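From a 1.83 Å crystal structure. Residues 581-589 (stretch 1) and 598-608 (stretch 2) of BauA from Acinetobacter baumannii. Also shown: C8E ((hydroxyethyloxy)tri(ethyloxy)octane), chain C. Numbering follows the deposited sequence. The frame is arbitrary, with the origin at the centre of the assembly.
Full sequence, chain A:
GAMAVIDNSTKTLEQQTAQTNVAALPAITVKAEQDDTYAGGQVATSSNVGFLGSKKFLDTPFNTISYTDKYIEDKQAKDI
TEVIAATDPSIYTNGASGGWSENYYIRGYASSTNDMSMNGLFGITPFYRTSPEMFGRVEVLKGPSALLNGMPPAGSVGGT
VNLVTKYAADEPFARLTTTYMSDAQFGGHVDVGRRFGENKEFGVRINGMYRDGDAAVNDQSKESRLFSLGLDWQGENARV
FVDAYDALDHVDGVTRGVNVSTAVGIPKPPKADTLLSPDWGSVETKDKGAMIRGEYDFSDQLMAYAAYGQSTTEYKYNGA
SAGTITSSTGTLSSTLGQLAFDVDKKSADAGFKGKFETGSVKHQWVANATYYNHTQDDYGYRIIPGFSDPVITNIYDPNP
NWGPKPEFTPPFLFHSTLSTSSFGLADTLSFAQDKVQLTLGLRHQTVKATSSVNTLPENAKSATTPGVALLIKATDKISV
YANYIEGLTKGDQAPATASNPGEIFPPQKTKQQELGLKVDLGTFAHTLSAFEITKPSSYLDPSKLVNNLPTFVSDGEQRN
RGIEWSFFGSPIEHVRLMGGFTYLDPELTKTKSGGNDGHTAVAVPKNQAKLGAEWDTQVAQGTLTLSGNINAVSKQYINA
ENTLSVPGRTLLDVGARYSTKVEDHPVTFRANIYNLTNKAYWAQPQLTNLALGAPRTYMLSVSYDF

Stretch 1 581-589: FTYLDPELT
Stretch 2 598-608: GHTAVAVPKNQ

Stretch 1 is one continuous extended strand, and stretch 2 runs antiparallel beside it, pairing at its two ends and bulging away between them. The chain enters at Gly598, whose phi/psi of 83/0 calls for glycine because a CB would jam against the preceding carbonyl. Gly598 N donates to Leu588 O at 2.8 Å, and Glu587 OE2 lies 3.4 Å from Gly598 CA.

His599 (chi1 m) returns the pairing: its O accepts from Leu588 N at 2.9 Å. Thr600, extended at -89/138 with chi1 m, sits opposite Glu587 as a non-hydrogen-bonded pair, CA to CA 4.7 Å. Ala601 N then donates to Pro586 O at 2.9 Å, nearly straight at 171°. Pro586, with no amide hydrogen, takes part in the backbone pairing through its carbonyl alone. The small Ala601 CB packs 4.0 Å from both Pro586 CB and Leu588 CD2 (Leu588 rotamer m, t).

Val602 and Ala603 make no contact; Ala603 turns at 88/-42, and a weak bond from Val604 N to Val602 O, 2.9 Å, spans the turn. Val604 (m) points back toward the strand, its CG2 3.8 Å from Pro586 CG and 4.1 Å from Leu584 CD2. Pro605 points away, although its O comes 3.7 Å from Leu584 CD2.

Lys606, at -83/-27, restores the register opposite Leu584. Its O accepts from Leu584 N at 2.7 Å and from a water, 2.9 Å away, that also donates to Thr582 OG1 at 2.8 Å. Its side chain (m, t, p, t) brings NZ to a long 3.8 Å salt bridge with Asp585 OD1.

Asn607 faces Tyr583 (t) across a non-hydrogen-bonded pair, CA to CA 4.9 Å. Gln608 closes a two-bond ring with Thr582: Thr582 N to Gln608 O, 3.0 Å, and Gln608 N to Thr582 O, 3.2 Å.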

# COMPACT_ATOMS: atom_id res chain seq x y z
N PHE A 581 -13.23 3.53 25.17
CA PHE A 581 -13.00 2.14 25.51
C PHE A 581 -14.28 1.59 26.15
O PHE A 581 -14.93 2.28 26.94
CB PHE A 581 -11.84 1.99 26.50
CG PHE A 581 -10.56 2.66 26.06
CD1 PHE A 581 -10.38 4.02 26.23
CD2 PHE A 581 -9.57 1.94 25.40
CE1 PHE A 581 -9.25 4.66 25.72
CE2 PHE A 581 -8.41 2.56 24.96
CZ PHE A 581 -8.28 3.93 25.07
N THR A 582 -14.63 0.36 25.79
CA THR A 582 -15.74 -0.32 26.45
C THR A 582 -15.36 -1.76 26.80
O THR A 582 -14.58 -2.39 26.11
CB THR A 582 -16.98 -0.37 25.57
OG1 THR A 582 -16.54 -0.93 24.33
CG2 THR A 582 -17.66 0.97 25.43
N TYR A 583 -15.90 -2.22 27.94
CA TYR A 583 -15.97 -3.62 28.28
C TYR A 583 -17.45 -4.01 28.35
O TYR A 583 -18.26 -3.32 28.97
CB TYR A 583 -15.33 -3.90 29.64
CG TYR A 583 -15.55 -5.32 30.12
CD1 TYR A 583 -14.91 -6.39 29.50
CD2 TYR A 583 -16.50 -5.61 31.09
CE1 TYR A 583 -15.23 -7.71 29.83
CE2 TYR A 583 -16.80 -6.91 31.46
CZ TYR A 583 -16.16 -7.97 30.82
OH TYR A 583 -16.44 -9.25 31.21
N LEU A 584 -17.80 -5.07 27.62
CA LEU A 584 -19.15 -5.60 27.56
C LEU A 584 -19.14 -7.07 27.96
O LEU A 584 -18.30 -7.84 27.47
CB LEU A 584 -19.66 -5.42 26.13
CG LEU A 584 -21.01 -6.04 25.81
CD1 LEU A 584 -22.12 -5.24 26.46
CD2 LEU A 584 -21.20 -6.12 24.31
N ASP A 585 -20.11 -7.44 28.81
CA ASP A 585 -20.33 -8.82 29.18
C ASP A 585 -21.74 -9.20 28.75
O ASP A 585 -22.71 -8.95 29.48
CB ASP A 585 -20.13 -9.00 30.69
CG ASP A 585 -20.42 -10.41 31.17
OD1 ASP A 585 -20.13 -11.32 30.38
OD2 ASP A 585 -21.13 -10.54 32.20
N PRO A 586 -21.92 -9.72 27.51
CA PRO A 586 -23.23 -10.05 26.97
C PRO A 586 -23.52 -11.54 27.20
O PRO A 586 -22.90 -12.39 26.55
CB PRO A 586 -23.06 -9.71 25.48
CG PRO A 586 -21.60 -9.99 25.19
CD PRO A 586 -20.86 -9.95 26.51
N GLU A 587 -24.27 -11.83 28.26
CA GLU A 587 -24.40 -13.21 28.74
C GLU A 587 -25.80 -13.74 28.42
O GLU A 587 -26.81 -13.09 28.69
CB GLU A 587 -24.12 -13.31 30.24
CG GLU A 587 -24.30 -14.73 30.76
CD GLU A 587 -23.91 -14.97 32.22
OE1 GLU A 587 -23.14 -14.18 32.72
OE2 GLU A 587 -24.38 -15.93 32.83
N LEU A 588 -25.85 -14.98 27.93
CA LEU A 588 -27.10 -15.69 27.73
C LEU A 588 -27.46 -16.37 29.06
O LEU A 588 -26.87 -17.37 29.40
CB LEU A 588 -26.95 -16.73 26.62
CG LEU A 588 -26.46 -16.19 25.27
CD1 LEU A 588 -26.39 -17.31 24.25
CD2 LEU A 588 -27.39 -15.09 24.78
N THR A 589 -28.26 -15.68 29.88
CA THR A 589 -28.48 -16.12 31.27
C THR A 589 -29.53 -17.24 31.32
O THR A 589 -29.41 -18.14 32.15
CB THR A 589 -28.87 -14.96 32.18
OG1 THR A 589 -29.99 -14.31 31.57
CG2 THR A 589 -27.72 -14.01 32.41
N GLY A 598 -25.16 -19.20 30.57
CA GLY A 598 -23.87 -18.73 30.97
C GLY A 598 -22.92 -18.54 29.79
O GLY A 598 -21.83 -18.01 29.97
N HIS A 599 -23.39 -18.82 28.57
CA HIS A 599 -22.55 -18.59 27.38
C HIS A 599 -22.55 -17.10 27.02
O HIS A 599 -23.36 -16.31 27.51
CB HIS A 599 -23.03 -19.45 26.21
CG HIS A 599 -22.77 -20.91 26.37
ND1 HIS A 599 -23.06 -21.82 25.38
CD2 HIS A 599 -22.28 -21.62 27.42
CE1 HIS A 599 -22.75 -23.04 25.80
NE2 HIS A 599 -22.28 -22.94 27.05
N THR A 600 -21.61 -16.72 26.16
CA THR A 600 -21.50 -15.35 25.66
C THR A 600 -22.36 -15.24 24.40
O THR A 600 -22.39 -16.14 23.58
CB THR A 600 -20.04 -14.99 25.38
OG1 THR A 600 -19.32 -15.08 26.60
CG2 THR A 600 -19.85 -13.62 24.77
N ALA A 601 -23.08 -14.13 24.27
CA ALA A 601 -23.90 -13.87 23.10
C ALA A 601 -23.02 -13.82 21.85
O ALA A 601 -21.84 -13.45 21.93
CB ALA A 601 -24.66 -12.58 23.26
N VAL A 602 -23.64 -14.14 20.71
CA VAL A 602 -22.92 -14.16 19.43
C VAL A 602 -22.64 -12.73 18.96
O VAL A 602 -23.26 -11.76 19.40
CB VAL A 602 -23.68 -14.96 18.36
CG1 VAL A 602 -23.86 -16.42 18.74
CG2 VAL A 602 -25.01 -14.30 18.03
N ALA A 603 -21.65 -12.63 18.06
CA ALA A 603 -21.47 -11.54 17.09
C ALA A 603 -20.67 -10.38 17.68
O ALA A 603 -19.92 -9.73 16.94
CB ALA A 603 -22.80 -11.07 16.52
N VAL A 604 -20.94 -10.01 18.93
CA VAL A 604 -20.40 -8.80 19.51
C VAL A 604 -19.10 -9.10 20.24
O VAL A 604 -18.97 -10.13 20.89
CB VAL A 604 -21.41 -8.10 20.44
CG1 VAL A 604 -22.57 -7.54 19.63
CG2 VAL A 604 -21.88 -9.02 21.55
N PRO A 605 -18.13 -8.17 20.21
CA PRO A 605 -16.89 -8.31 20.98
C PRO A 605 -17.12 -7.86 22.42
O PRO A 605 -17.94 -6.97 22.67
CB PRO A 605 -15.93 -7.35 20.27
CG PRO A 605 -16.82 -6.28 19.72
CD PRO A 605 -18.11 -6.98 19.34
N LYS A 606 -16.32 -8.40 23.34
CA LYS A 606 -16.39 -7.96 24.73
C LYS A 606 -15.58 -6.68 24.96
O LYS A 606 -15.93 -5.89 25.81
CB LYS A 606 -15.92 -9.07 25.67
CG LYS A 606 -16.89 -10.23 25.73
CD LYS A 606 -16.45 -11.34 26.66
CE LYS A 606 -16.79 -11.09 28.10
NZ LYS A 606 -16.87 -12.38 28.82
N ASN A 607 -14.54 -6.46 24.16
CA ASN A 607 -13.67 -5.29 24.34
C ASN A 607 -13.64 -4.48 23.04
O ASN A 607 -13.36 -5.04 22.01
CB ASN A 607 -12.25 -5.69 24.74
CG ASN A 607 -12.20 -6.58 25.97
OD1 ASN A 607 -12.99 -6.42 26.88
ND2 ASN A 607 -11.13 -7.35 26.12
N GLN A 608 -13.72 -3.15 23.16
CA GLN A 608 -13.49 -2.25 22.04
C GLN A 608 -12.66 -1.06 22.51
O GLN A 608 -12.85 -0.54 23.61
CB GLN A 608 -14.79 -1.70 21.45
CG GLN A 608 -15.69 -2.75 20.83
CD GLN A 608 -16.70 -2.07 19.92
OE1 GLN A 608 -16.42 -1.05 19.33
NE2 GLN A 608 -17.95 -2.48 20.03
C1 C8E C . -13.64 1.88 31.10
C2 C8E C . -12.42 1.09 30.69
C3 C8E C . -12.76 -0.01 29.68
C4 C8E C . -11.48 -0.73 29.25
C5 C8E C . -11.72 -1.72 28.12
C6 C8E C . -10.43 -2.01 27.35
C7 C8E C . -10.73 -2.74 26.04
C8 C8E C . -9.58 -2.65 25.02
O9 C8E C . -9.50 -3.82 24.22
C10 C8E C . -9.28 -3.65 22.81
C11 C8E C . -9.26 -4.98 22.08
O12 C8E C . -7.95 -5.51 21.87
C13 C8E C . -7.78 -6.83 22.48
C14 C8E C . -7.60 -7.98 21.46
O15 C8E C . -8.16 -9.27 21.84
C16 C8E C . -8.29 -10.20 20.71
C17 C8E C . -8.98 -11.58 20.99
O18 C8E C . -8.76 -12.41 19.81
O HOH W 1 -17.13 -3.66 24.40